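Side-chain contacts in metallo-beta-lactamase family protein (PDB 3R2U), which is probably a metal-dependent hydrolase or oxygenase of the metallo-beta-lactamase superfamily, carrying an iron(III) ion at the edge of its beta sandwich and joined to a rhodanese-like domain: residues A38-G43 and G164-D169; M25-F30 and Q214-H219; L138-H143 and S147-L152; I73-E78 and I128-I133. One frame throughout, in Å; residues are numbered along the deposited sequence.

Contact 1: A38-G43 and G164-D169. With FE (Fe (III) ion), chain E.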
loop_
_atom_site.group_PDB
_atom_site.type_symbol
_atom_site.label_atom_id
_atom_site.label_comp_id
_atom_site.label_asym_id
_atom_site.label_seq_id
_atom_site.Cartn_x
_atom_site.Cartn_y
_atom_site.Cartn_z
ATOM N N ALA A 38 -5.444 21.255 10.770
ATOM C CA ALA A 38 -4.332 21.656 9.940
ATOM C C ALA A 38 -3.076 21.914 10.760
ATOM O O ALA A 38 -3.108 22.670 11.721
ATOM C CB ALA A 38 -4.681 22.910 9.133
ATOM N N SER A 39 -1.991 21.259 10.358
ATOM C CA SER A 39 -0.668 21.448 10.917
ATOM C C SER A 39 0.223 21.838 9.734
ATOM O O SER A 39 -0.167 21.647 8.578
ATOM C CB SER A 39 -0.167 20.201 11.630
ATOM O OG SER A 39 -0.200 19.042 10.831
ATOM N N TYR A 40 1.418 22.349 10.020
ATOM C CA TYR A 40 2.295 22.886 8.991
ATOM C C TYR A 40 3.747 22.559 9.253
ATOM O O TYR A 40 4.179 22.426 10.408
ATOM C CB TYR A 40 2.148 24.430 8.958
ATOM C CG TYR A 40 0.716 24.914 8.707
ATOM C CD1 TYR A 40 -0.185 25.082 9.764
ATOM C CD2 TYR A 40 0.262 25.185 7.418
ATOM C CE1 TYR A 40 -1.513 25.510 9.544
ATOM C CE2 TYR A 40 -1.057 25.611 7.187
ATOM C CZ TYR A 40 -1.932 25.773 8.259
ATOM O OH TYR A 40 -3.219 26.170 8.037
ATOM N N LEU A 41 4.491 22.411 8.165
ATOM C CA LEU A 41 5.938 22.268 8.225
ATOM C C LEU A 41 6.493 23.432 7.423
ATOM O O LEU A 41 6.062 23.669 6.294
ATOM C CB LEU A 41 6.418 20.931 7.632
ATOM C CG LEU A 41 7.925 20.631 7.646
ATOM C CD1 LEU A 41 8.402 20.431 9.054
ATOM C CD2 LEU A 41 8.255 19.389 6.822
ATOM N N ILE A 42 7.379 24.207 8.049
ATOM C CA ILE A 42 8.114 25.277 7.386
ATOM C C ILE A 42 9.591 24.933 7.515
ATOM O O ILE A 42 10.026 24.326 8.502
ATOM C CB ILE A 42 7.838 26.696 7.958
ATOM C CG1 ILE A 42 8.151 26.764 9.457
ATOM C CG2 ILE A 42 6.375 27.130 7.634
ATOM C CD1 ILE A 42 7.821 28.122 10.100
ATOM N N GLY A 43 10.357 25.283 6.501
ATOM C CA GLY A 43 11.751 24.962 6.496
ATOM C C GLY A 43 12.607 26.008 5.846
ATOM O O GLY A 43 12.214 26.621 4.845
ATOM N N GLY A 164 2.490 35.682 6.331
ATOM C CA GLY A 164 1.284 35.044 6.807
ATOM C C GLY A 164 1.262 34.846 8.306
ATOM O O GLY A 164 2.270 35.033 8.981
ATOM N N LEU A 165 0.096 34.464 8.809
ATOM C CA LEU A 165 -0.111 34.255 10.214
ATOM C C LEU A 165 -0.643 32.855 10.472
ATOM O O LEU A 165 -1.675 32.471 9.908
ATOM C CB LEU A 165 -1.137 35.247 10.722
ATOM C CG LEU A 165 -1.491 35.257 12.225
ATOM C CD1 LEU A 165 -0.351 35.834 13.044
ATOM C CD2 LEU A 165 -2.789 36.056 12.464
ATOM N N PHE A 166 0.058 32.096 11.309
ATOM C CA PHE A 166 -0.451 30.792 11.761
ATOM C C PHE A 166 -1.385 31.167 12.891
ATOM O O PHE A 166 -0.936 31.569 13.972
ATOM C CB PHE A 166 0.672 29.905 12.245
ATOM C CG PHE A 166 1.580 29.482 11.157
ATOM C CD1 PHE A 166 1.212 28.441 10.308
ATOM C CD2 PHE A 166 2.809 30.128 10.963
ATOM C CE1 PHE A 166 2.046 28.033 9.277
ATOM C CE2 PHE A 166 3.652 29.730 9.941
ATOM C CZ PHE A 166 3.273 28.682 9.090
ATOM N N SER A 167 -2.682 31.062 12.625
ATOM C CA SER A 167 -3.697 31.563 13.524
ATOM C C SER A 167 -4.397 30.564 14.452
ATOM O O SER A 167 -5.276 30.951 15.210
ATOM C CB SER A 167 -4.750 32.294 12.699
ATOM O OG SER A 167 -5.405 31.403 11.815
ATOM N N GLY A 168 -4.029 29.296 14.416
ATOM C CA GLY A 168 -4.659 28.339 15.317
ATOM C C GLY A 168 -6.176 28.381 15.212
ATOM O O GLY A 168 -6.729 28.326 14.119
ATOM N N ASP A 169 -6.850 28.460 16.363
ATOM C CA ASP A 169 -8.291 28.545 16.404
ATOM C C ASP A 169 -8.766 29.973 16.690
ATOM O O ASP A 169 -9.916 30.189 17.102
ATOM C CB ASP A 169 -8.861 27.546 17.421
ATOM C CG ASP A 169 -8.710 26.098 16.970
ATOM O OD1 ASP A 169 -8.370 25.849 15.797
ATOM O OD2 ASP A 169 -8.940 25.203 17.782
HETATM FE FE FE E . -8.857 24.755 19.895
HETATM O O HOH W 1 -7.698 22.870 19.337
HETATM O O HOH W 2 -8.761 24.225 22.198
HETATM O O HOH W 3 -10.725 23.697 19.708
#
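One face of the Tyr40 ring receives the edge of Phe166, whose CD1 stands 3.7 Å above the tyrosine plane and toward its rim. Relative to the phenylalanine ring, Tyr40 lies at the edge, near its plane. This edge-to-face pair, with centroids 5.1 Å apart and planes at 64°, joins the two beta sheets of the metallo-beta-lactamase fold, an alpha-beta/beta-alpha sandwich: strand 37-44 belongs to one sheet and strand 164-168 to the other. The closest approach is Phe166 CE1 to Tyr40 CG, 3.4 Å, so the phenylalanine C-H edge meets the pi cloud near the root of the tyrosine ring. Next along strand 37-44 on the same side, Ile42 brings its CG2 branch to Phe166 CZ at 3.8 Å. CG2 lies anti to the carbonyl carbon, while CG1 takes the place between N and C (chi1 57°). A branched aliphatic chain thus fills the flank beside the ring, and large apolar groups suit an interior where the backbones stay 8.8 Å apart at Tyr40 CA and Phe166 CA. Tyrosine can also carry a polar end here because its OH is hydrogen-bonded to Pro217 O. Beyond Phe166 the chain passes through Ser167 and Gly168, whose positive phi favours glycine, to the metal site. There His80 and His143 are fellow ligands, and Asp169 binds the iron through OD2 at 2.2 Å.

Contact 2: M25-F30 and Q214-H219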
loop_
_atom_site.group_PDB
_atom_site.type_symbol
_atom_site.label_atom_id
_atom_site.label_comp_id
_atom_site.label_asym_id
_atom_site.label_seq_id
_atom_site.Cartn_x
_atom_site.Cartn_y
_atom_site.Cartn_z
ATOM N N MET A 25 12.518 29.331 1.332
ATOM C CA MET A 25 11.594 28.765 2.301
ATOM C C MET A 25 10.657 27.637 1.831
ATOM O O MET A 25 9.978 27.735 0.810
ATOM C CB MET A 25 10.724 29.895 2.851
ATOM C CG MET A 25 10.177 29.606 4.205
ATOM S SD MET A 25 9.075 30.892 4.768
ATOM C CE MET A 25 7.477 30.283 4.221
ATOM N N PHE A 26 10.587 26.584 2.628
ATOM C CA PHE A 26 9.667 25.515 2.344
ATOM C C PHE A 26 8.444 25.705 3.239
ATOM O O PHE A 26 8.554 26.124 4.401
ATOM C CB PHE A 26 10.310 24.158 2.610
ATOM C CG PHE A 26 9.379 23.008 2.391
ATOM C CD1 PHE A 26 9.196 22.492 1.136
ATOM C CD2 PHE A 26 8.680 22.455 3.449
ATOM C CE1 PHE A 26 8.325 21.445 0.927
ATOM C CE2 PHE A 26 7.820 21.398 3.249
ATOM C CZ PHE A 26 7.638 20.901 1.994
ATOM N N PHE A 27 7.279 25.404 2.698
ATOM C CA PHE A 27 6.033 25.512 3.442
ATOM C C PHE A 27 5.101 24.412 2.976
ATOM O O PHE A 27 4.879 24.265 1.787
ATOM C CB PHE A 27 5.388 26.873 3.178
ATOM C CG PHE A 27 4.046 27.062 3.828
ATOM C CD1 PHE A 27 2.908 26.435 3.319
ATOM C CD2 PHE A 27 3.906 27.918 4.896
ATOM C CE1 PHE A 27 1.664 26.631 3.907
ATOM C CE2 PHE A 27 2.678 28.114 5.479
ATOM C CZ PHE A 27 1.551 27.464 4.974
ATOM N N LYS A 28 4.549 23.645 3.912
ATOM C CA LYS A 28 3.571 22.623 3.549
ATOM C C LYS A 28 2.544 22.442 4.650
ATOM O O LYS A 28 2.886 22.348 5.815
ATOM C CB LYS A 28 4.206 21.268 3.259
ATOM C CG LYS A 28 3.136 20.262 2.896
ATOM C CD LYS A 28 3.666 18.979 2.406
ATOM C CE LYS A 28 2.524 18.173 1.763
ATOM N NZ LYS A 28 1.942 18.929 0.592
ATOM N N GLN A 29 1.289 22.385 4.243
ATOM C CA GLN A 29 0.182 22.144 5.133
ATOM C C GLN A 29 -0.150 20.646 5.162
ATOM O O GLN A 29 -0.055 19.962 4.138
ATOM C CB GLN A 29 -1.028 22.951 4.660
ATOM C CG GLN A 29 -2.269 22.887 5.552
ATOM C CD GLN A 29 -3.356 21.973 4.998
ATOM O OE1 GLN A 29 -3.080 20.912 4.417
ATOM N NE2 GLN A 29 -4.604 22.404 5.146
ATOM N N PHE A 30 -0.522 20.152 6.337
ATOM C CA PHE A 30 -0.930 18.745 6.531
ATOM C C PHE A 30 -2.318 18.801 7.122
ATOM O O PHE A 30 -2.522 19.436 8.156
ATOM C CB PHE A 30 0.011 18.008 7.507
ATOM C CG PHE A 30 1.447 17.927 7.037
ATOM C CD1 PHE A 30 2.285 19.041 7.117
ATOM C CD2 PHE A 30 1.961 16.743 6.539
ATOM C CE1 PHE A 30 3.609 18.977 6.665
ATOM C CE2 PHE A 30 3.300 16.662 6.115
ATOM C CZ PHE A 30 4.115 17.782 6.174
ATOM N N GLN A 214 -1.251 36.044 4.318
ATOM C CA GLN A 214 -2.098 34.855 4.320
ATOM C C GLN A 214 -2.508 34.516 5.756
ATOM O O GLN A 214 -1.851 34.932 6.705
ATOM C CB GLN A 214 -1.362 33.672 3.731
ATOM C CG GLN A 214 -0.948 33.851 2.285
ATOM C CD GLN A 214 -0.218 32.639 1.759
ATOM O OE1 GLN A 214 -0.636 31.516 1.995
ATOM N NE2 GLN A 214 0.866 32.859 1.030
ATOM N N ILE A 215 -3.614 33.780 5.894
ATOM C CA ILE A 215 -4.101 33.300 7.177
ATOM C C ILE A 215 -4.018 31.777 7.095
ATOM O O ILE A 215 -4.630 31.158 6.228
ATOM C CB ILE A 215 -5.581 33.719 7.470
ATOM C CG1 ILE A 215 -5.753 35.239 7.519
ATOM C CG2 ILE A 215 -6.066 33.109 8.762
ATOM C CD1 ILE A 215 -4.868 35.947 8.484
ATOM N N TRP A 216 -3.238 31.184 7.981
ATOM C CA TRP A 216 -3.046 29.754 8.015
ATOM C C TRP A 216 -3.662 29.196 9.298
ATOM O O TRP A 216 -3.004 29.128 10.316
ATOM C CB TRP A 216 -1.558 29.445 7.960
ATOM C CG TRP A 216 -0.873 29.984 6.735
ATOM C CD1 TRP A 216 -1.298 29.877 5.443
ATOM C CD2 TRP A 216 0.392 30.648 6.687
ATOM N NE1 TRP A 216 -0.392 30.463 4.593
ATOM C CE2 TRP A 216 0.659 30.941 5.331
ATOM C CE3 TRP A 216 1.316 31.047 7.661
ATOM C CZ2 TRP A 216 1.818 31.612 4.921
ATOM C CZ3 TRP A 216 2.474 31.706 7.253
ATOM C CH2 TRP A 216 2.710 31.981 5.890
ATOM N N PRO A 217 -4.935 28.783 9.235
ATOM C CA PRO A 217 -5.663 28.355 10.419
ATOM C C PRO A 217 -5.336 26.932 10.882
ATOM O O PRO A 217 -4.754 26.141 10.137
ATOM C CB PRO A 217 -7.120 28.472 9.968
ATOM C CG PRO A 217 -7.056 28.101 8.515
ATOM C CD PRO A 217 -5.732 28.597 8.007
ATOM N N GLY A 218 -5.743 26.628 12.106
ATOM C CA GLY A 218 -5.500 25.332 12.708
ATOM C C GLY A 218 -6.604 24.336 12.465
ATOM O O GLY A 218 -6.418 23.149 12.675
ATOM N N HIS A 219 -7.771 24.814 12.050
ATOM C CA HIS A 219 -8.891 23.926 11.761
ATOM C C HIS A 219 -9.638 24.453 10.572
ATOM O O HIS A 219 -9.669 25.662 10.332
ATOM C CB HIS A 219 -9.836 23.752 12.954
ATOM C CG HIS A 219 -9.288 22.878 14.035
ATOM N ND1 HIS A 219 -8.524 23.367 15.076
ATOM C CD2 HIS A 219 -9.389 21.539 14.238
ATOM C CE1 HIS A 219 -8.169 22.369 15.866
ATOM N NE2 HIS A 219 -8.675 21.248 15.377
#
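Phe27 turns its CG anti to the backbone N (chi1 176°), whereas Trp216 holds its CG anti to the carbonyl carbon (chi1 -59°), and the two rings thereby meet between the sheets. Contact is made by two adjacent atoms of the phenyl ring, CE2 and CZ, set over a face of the indole. Phe27 CE2 stands 3.4 Å above the plane of Trp216, over its centre, and comes to 3.5 Å from Trp216 CE2. Its neighbour Phe27 CZ leans toward the pyrrole side, 3.6 Å from Trp216 NE1. With the planes inclined at 46°, the pair is neither a parallel stack nor a T. A broad indole suits this place because its face gives these atoms a wide apolar surface. Its buried N-H is also satisfied: Trp216 NE1 donates to Gln214 OE1 at 2.8 Å. The donor lies well above the carbonyl plane of the amide, yet the bond ties the indole to a side chain two residues back on its own strand and should restrict its rotation. This is packing between the two sheets of the metallo-beta-lactamase sandwich, closed on one side by a second subunit, whose Ile232 covers Phe27 and Trp216. Strand 25-32 is the outermost strand of its sheet beside 37-44, and 214-217 runs next to 164-168, whose Phe166 touches both rings. Helix 60-69 packs against Phe26 and Phe30.

Contact 3: L138-H143 and S147-L152. With FE (Fe (III) ion), chain E.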
loop_
_atom_site.group_PDB
_atom_site.type_symbol
_atom_site.label_atom_id
_atom_site.label_comp_id
_atom_site.label_asym_id
_atom_site.label_seq_id
_atom_site.Cartn_x
_atom_site.Cartn_y
_atom_site.Cartn_z
ATOM N N LEU A 138 2.420 36.380 18.615
ATOM C CA LEU A 138 1.404 37.355 18.950
ATOM C C LEU A 138 0.428 36.682 19.917
ATOM O O LEU A 138 -0.067 35.598 19.626
ATOM C CB LEU A 138 0.678 37.835 17.694
ATOM C CG LEU A 138 1.489 38.545 16.586
ATOM C CD1 LEU A 138 0.579 38.920 15.403
ATOM C CD2 LEU A 138 2.195 39.782 17.088
ATOM N N HIS A 139 0.204 37.271 21.094
ATOM C CA HIS A 139 -0.777 36.729 22.045
ATOM C C HIS A 139 -2.130 37.117 21.481
ATOM O O HIS A 139 -2.396 38.274 21.303
ATOM C CB HIS A 139 -0.548 37.261 23.475
ATOM C CG HIS A 139 -1.469 36.681 24.510
ATOM N ND1 HIS A 139 -1.938 37.412 25.579
ATOM C CD2 HIS A 139 -2.027 35.448 24.627
ATOM C CE1 HIS A 139 -2.729 36.656 26.326
ATOM N NE2 HIS A 139 -2.812 35.459 25.762
ATOM N N THR A 140 -2.964 36.133 21.158
ATOM C CA THR A 140 -4.282 36.384 20.556
ATOM C C THR A 140 -5.330 35.610 21.331
ATOM O O THR A 140 -5.877 34.635 20.839
ATOM C CB THR A 140 -4.288 35.963 19.050
ATOM O OG1 THR A 140 -3.925 34.579 18.920
ATOM C CG2 THR A 140 -3.298 36.809 18.249
ATOM N N PRO A 141 -5.585 36.020 22.584
ATOM C CA PRO A 141 -6.526 35.306 23.438
ATOM C C PRO A 141 -7.955 35.426 22.941
ATOM O O PRO A 141 -8.280 36.354 22.184
ATOM C CB PRO A 141 -6.358 35.995 24.791
ATOM C CG PRO A 141 -5.865 37.357 24.478
ATOM C CD PRO A 141 -5.066 37.243 23.220
ATOM N N GLY A 142 -8.801 34.489 23.345
ATOM C CA GLY A 142 -10.222 34.516 22.955
ATOM C C GLY A 142 -10.782 33.107 22.917
ATOM O O GLY A 142 -11.675 32.756 23.687
ATOM N N HIS A 143 -10.257 32.307 22.002
ATOM C CA HIS A 143 -10.621 30.911 21.915
ATOM C C HIS A 143 -10.184 30.274 23.236
ATOM O O HIS A 143 -10.939 29.520 23.850
ATOM C CB HIS A 143 -9.946 30.274 20.708
ATOM C CG HIS A 143 -10.163 28.805 20.611
ATOM N ND1 HIS A 143 -11.409 28.253 20.408
ATOM C CD2 HIS A 143 -9.293 27.770 20.668
ATOM C CE1 HIS A 143 -11.297 26.934 20.358
ATOM N NE2 HIS A 143 -10.024 26.618 20.516
ATOM N N SER A 147 -3.988 31.355 23.929
ATOM C CA SER A 147 -3.812 31.281 22.476
ATOM C C SER A 147 -2.836 32.274 21.923
ATOM O O SER A 147 -2.924 33.457 22.203
ATOM C CB SER A 147 -5.141 31.468 21.714
ATOM O OG SER A 147 -5.944 30.311 21.780
ATOM N N ILE A 148 -1.913 31.765 21.119
ATOM C CA ILE A 148 -0.937 32.574 20.445
ATOM C C ILE A 148 -0.971 32.268 18.956
ATOM O O ILE A 148 -1.379 31.189 18.547
ATOM C CB ILE A 148 0.498 32.358 21.011
ATOM C CG1 ILE A 148 0.896 30.889 20.967
ATOM C CG2 ILE A 148 0.605 32.933 22.449
ATOM C CD1 ILE A 148 2.319 30.636 21.404
ATOM N N SER A 149 -0.602 33.260 18.162
ATOM C CA SER A 149 -0.501 33.132 16.726
ATOM C C SER A 149 0.928 33.456 16.302
ATOM O O SER A 149 1.611 34.229 16.989
ATOM C CB SER A 149 -1.482 34.084 16.047
ATOM O OG SER A 149 -2.821 33.674 16.288
ATOM N N PHE A 150 1.384 32.881 15.181
ATOM C CA PHE A 150 2.750 33.108 14.726
ATOM C C PHE A 150 2.823 33.872 13.386
ATOM O O PHE A 150 2.303 33.409 12.359
ATOM C CB PHE A 150 3.485 31.763 14.630
ATOM C CG PHE A 150 3.436 30.948 15.903
ATOM C CD1 PHE A 150 4.333 31.168 16.917
ATOM C CD2 PHE A 150 2.510 29.933 16.063
ATOM C CE1 PHE A 150 4.304 30.380 18.081
ATOM C CE2 PHE A 150 2.474 29.166 17.232
ATOM C CZ PHE A 150 3.370 29.401 18.224
ATOM N N LEU A 151 3.453 35.041 13.409
ATOM C CA LEU A 151 3.584 35.890 12.218
ATOM C C LEU A 151 4.919 35.610 11.557
ATOM O O LEU A 151 5.993 35.899 12.116
ATOM C CB LEU A 151 3.469 37.359 12.587
ATOM C CG LEU A 151 3.465 38.373 11.433
ATOM C CD1 LEU A 151 2.164 38.229 10.629
ATOM C CD2 LEU A 151 3.630 39.801 11.978
ATOM N N LEU A 152 4.850 35.059 10.352
ATOM C CA LEU A 152 6.035 34.661 9.609
ATOM C C LEU A 152 6.526 35.715 8.619
ATOM O O LEU A 152 5.739 36.294 7.859
ATOM C CB LEU A 152 5.758 33.340 8.871
ATOM C CG LEU A 152 6.909 32.691 8.073
ATOM C CD1 LEU A 152 6.674 31.174 7.898
ATOM C CD2 LEU A 152 7.150 33.367 6.705
HETATM FE FE FE E . -8.857 24.755 19.895
HETATM O O HOH W 1 -7.698 22.870 19.337
HETATM O O HOH W 2 -8.761 24.225 22.198
HETATM O O HOH W 3 -10.725 23.697 19.708
#
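The carbonyl oxygen of Ser147 is approached by two groups of segment 138-143. Thr140 N donates to Ser147 O at 2.9 Å, tilted 25° from the carbonyl plane, and His139 CD2 comes to 3.3 Å from Ser147 O. Strands 133-139 and 148-153 form a beta hairpin, and this bond prolongs its ladder into the loop that carries a metal ligand. Farther along, Leu138 and Ser149 are an antiparallel hydrogen-bonded pair: Leu138 N donates to Ser149 O and Ser149 N to Leu138 O, each at 2.8 Å and nearly straight at hydrogen (169°). Between this pair and the Thr140 bond, His139 and Ile148 form a non-hydrogen-bonded pair. Beside the ladder, Thr140 OG1 and Ser149 OG are hydrogen-bonded at 3.0 Å. The threonine oxygen sits between N and C (chi1 57°), which turns it toward the serine and leaves CG2 packed against Ser149 CB. Small hydroxyl residues suit this place, as they can pair while the backbones stay close. The His139 ring lies with one face over Pro141 CD, and its NE2 is hydrogen-bonded to Pro145 O. Gly142 turns the chain with backbone angles that call for glycine, and His143 NE2 then binds the iron at 2.3 Å, while His143 ND1 is hydrogen-bonded to Arg178 O and so fixes the ring. Strand 148-153 lies between 133-139 and 164-168 in the sheet; helix 191-206 packs on Leu138 and Pro141, and Phe150 and Leu152 reach Phe166.

Contact 4: I73-E78 and I128-I133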
loop_
_atom_site.group_PDB
_atom_site.type_symbol
_atom_site.label_atom_id
_atom_site.label_comp_id
_atom_site.label_asym_id
_atom_site.label_seq_id
_atom_site.Cartn_x
_atom_site.Cartn_y
_atom_site.Cartn_z
ATOM N N ILE A 73 13.981 18.384 11.185
ATOM C CA ILE A 73 13.005 18.920 12.125
ATOM C C ILE A 73 13.737 19.201 13.427
ATOM O O ILE A 73 14.129 18.277 14.136
ATOM C CB ILE A 73 11.838 17.953 12.346
ATOM C CG1 ILE A 73 11.103 17.721 11.016
ATOM C CG2 ILE A 73 10.887 18.497 13.425
ATOM C CD1 ILE A 73 10.082 16.649 11.069
ATOM N N THR A 74 13.950 20.486 13.684
ATOM C CA THR A 74 14.678 20.989 14.834
ATOM C C THR A 74 13.771 21.780 15.772
ATOM O O THR A 74 14.165 22.121 16.866
ATOM C CB THR A 74 15.789 21.941 14.358
ATOM O OG1 THR A 74 15.226 22.878 13.419
ATOM C CG2 THR A 74 16.940 21.162 13.672
ATOM N N HIS A 75 12.543 22.062 15.338
ATOM C CA HIS A 75 11.626 22.893 16.103
ATOM C C HIS A 75 10.179 22.436 15.958
ATOM O O HIS A 75 9.812 21.805 14.959
ATOM C CB HIS A 75 11.622 24.342 15.563
ATOM C CG HIS A 75 12.949 25.049 15.595
ATOM N ND1 HIS A 75 13.985 24.742 14.738
ATOM C CD2 HIS A 75 13.358 26.132 16.301
ATOM C CE1 HIS A 75 14.997 25.565 14.961
ATOM N NE2 HIS A 75 14.644 26.413 15.910
ATOM N N ALA A 76 9.372 22.783 16.959
ATOM C CA ALA A 76 7.916 22.624 16.896
ATOM C C ALA A 76 7.278 23.673 17.803
ATOM O O ALA A 76 7.824 24.038 18.836
ATOM C CB ALA A 76 7.469 21.223 17.296
ATOM N N ALA A 77 6.108 24.138 17.414
ATOM C CA ALA A 77 5.396 25.126 18.167
ATOM C C ALA A 77 3.933 24.753 18.116
ATOM O O ALA A 77 3.466 24.081 17.190
ATOM C CB ALA A 77 5.622 26.537 17.578
ATOM N N GLU A 78 3.217 25.214 19.118
ATOM C CA GLU A 78 1.850 24.931 19.272
ATOM C C GLU A 78 1.096 26.232 19.565
ATOM O O GLU A 78 1.519 27.017 20.395
ATOM C CB GLU A 78 1.757 23.934 20.434
ATOM C CG GLU A 78 0.423 23.529 20.805
ATOM C CD GLU A 78 0.441 22.243 21.611
ATOM O OE1 GLU A 78 0.661 21.162 21.004
ATOM O OE2 GLU A 78 0.186 22.323 22.834
ATOM N N ILE A 128 10.966 33.809 17.240
ATOM C CA ILE A 128 11.519 32.471 17.135
ATOM C C ILE A 128 12.111 32.407 15.730
ATOM O O ILE A 128 11.444 32.751 14.783
ATOM C CB ILE A 128 10.427 31.394 17.235
ATOM C CG1 ILE A 128 9.603 31.555 18.509
ATOM C CG2 ILE A 128 11.024 29.989 17.188
ATOM C CD1 ILE A 128 8.331 30.710 18.510
ATOM N N TYR A 129 13.363 31.992 15.612
ATOM C CA TYR A 129 13.994 31.825 14.327
ATOM C C TYR A 129 14.138 30.330 14.016
ATOM O O TYR A 129 14.557 29.530 14.866
ATOM C CB TYR A 129 15.359 32.515 14.274
ATOM C CG TYR A 129 15.250 34.016 14.346
ATOM C CD1 TYR A 129 15.318 34.681 15.571
ATOM C CD2 TYR A 129 15.057 34.774 13.196
ATOM C CE1 TYR A 129 15.216 36.071 15.635
ATOM C CE2 TYR A 129 14.948 36.159 13.252
ATOM C CZ TYR A 129 15.027 36.797 14.472
ATOM O OH TYR A 129 14.908 38.150 14.530
ATOM N N VAL A 130 13.706 29.971 12.809
ATOM C CA VAL A 130 13.837 28.637 12.256
ATOM C C VAL A 130 14.818 28.891 11.103
ATOM O O VAL A 130 14.430 29.283 9.991
ATOM C CB VAL A 130 12.477 28.098 11.760
ATOM C CG1 VAL A 130 12.606 26.662 11.266
ATOM C CG2 VAL A 130 11.456 28.178 12.881
ATOM N N GLY A 131 16.104 28.697 11.372
ATOM C CA GLY A 131 17.116 29.051 10.388
ATOM C C GLY A 131 16.949 30.558 10.218
ATOM O O GLY A 131 16.899 31.290 11.209
ATOM N N ASN A 132 16.767 31.018 8.989
ATOM C CA ASN A 132 16.593 32.465 8.741
ATOM C C ASN A 132 15.123 32.920 8.735
ATOM O O ASN A 132 14.849 34.111 8.575
ATOM C CB ASN A 132 17.260 32.863 7.432
ATOM C CG ASN A 132 18.755 32.616 7.452
ATOM O OD1 ASN A 132 19.294 31.975 6.560
ATOM N ND2 ASN A 132 19.420 33.111 8.474
ATOM N N ILE A 133 14.193 31.982 8.907
ATOM C CA ILE A 133 12.756 32.317 8.953
ATOM C C ILE A 133 12.491 32.901 10.308
ATOM O O ILE A 133 12.963 32.375 11.318
ATOM C CB ILE A 133 11.831 31.092 8.810
ATOM C CG1 ILE A 133 12.131 30.291 7.546
ATOM C CG2 ILE A 133 10.345 31.542 8.807
ATOM C CD1 ILE A 133 11.422 28.938 7.549
HETATM O O HOH W 4 15.227 28.988 17.624
#
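His75 reaches across to the backbone of Tyr129 and Val130 with its imidazole, placed there by a CG anti to the carbonyl carbon (chi1 -59°) and a ring turned to chi2 72°. One face looks toward Val130 CA, which stands 4.2 Å above the ring plane near the rim. Val130 holds CG1 anti to its own backbone N (chi1 -176°), and this methyl comes to 4.2 Å from His75 ND1. The ring is gripped at its edge by two polar partners. His75 ND1 is hydrogen-bonded to Thr74 OG1 at 2.6 Å, and water 4 lies in the ring plane at 3.1 Å from His75 NE2. The same water donates to Tyr129 O at 2.9 Å, bridging strand 72-77 of one sheet and strand 127-130, an outermost strand of the other, in the metallo-beta-lactamase sandwich. Beyond Val130 a type II' turn leads to Ile133, and Gly131 supplies the positive phi such a turn needs. Met51 on strand 49-53 packs beside both His75 and Val130. Histidine suits this place because both its nitrogens find partners while the ring packs against Val130 and Met51; the two sheets therefore meet here through a hydrated polar link as well as by apolar packing.

All four contacts lie in the metallo-beta-lactamase part of the chain, but they use its two sheets differently. Contacts 1, 2 and 4 join one sheet to the other, while contact 3 stays within one sheet, as a hairpin. Contacts 1 and 2 are buried, contact 2 partly by a second subunit: their strands are neighbours in both sheets, their centres are 4 Å apart, and aromatic rings carry them. Contact 4, its centre about 18 Å from the centre of the chain, is buried too, yet lies beside exposed Tyr129 and relies on water. Contact 3, partly buried, depends on backbone bonds. Contacts 1 and 3 share the iron, and Asp169 of contact 1 is hydrogen-bonded to His219 of contact 2.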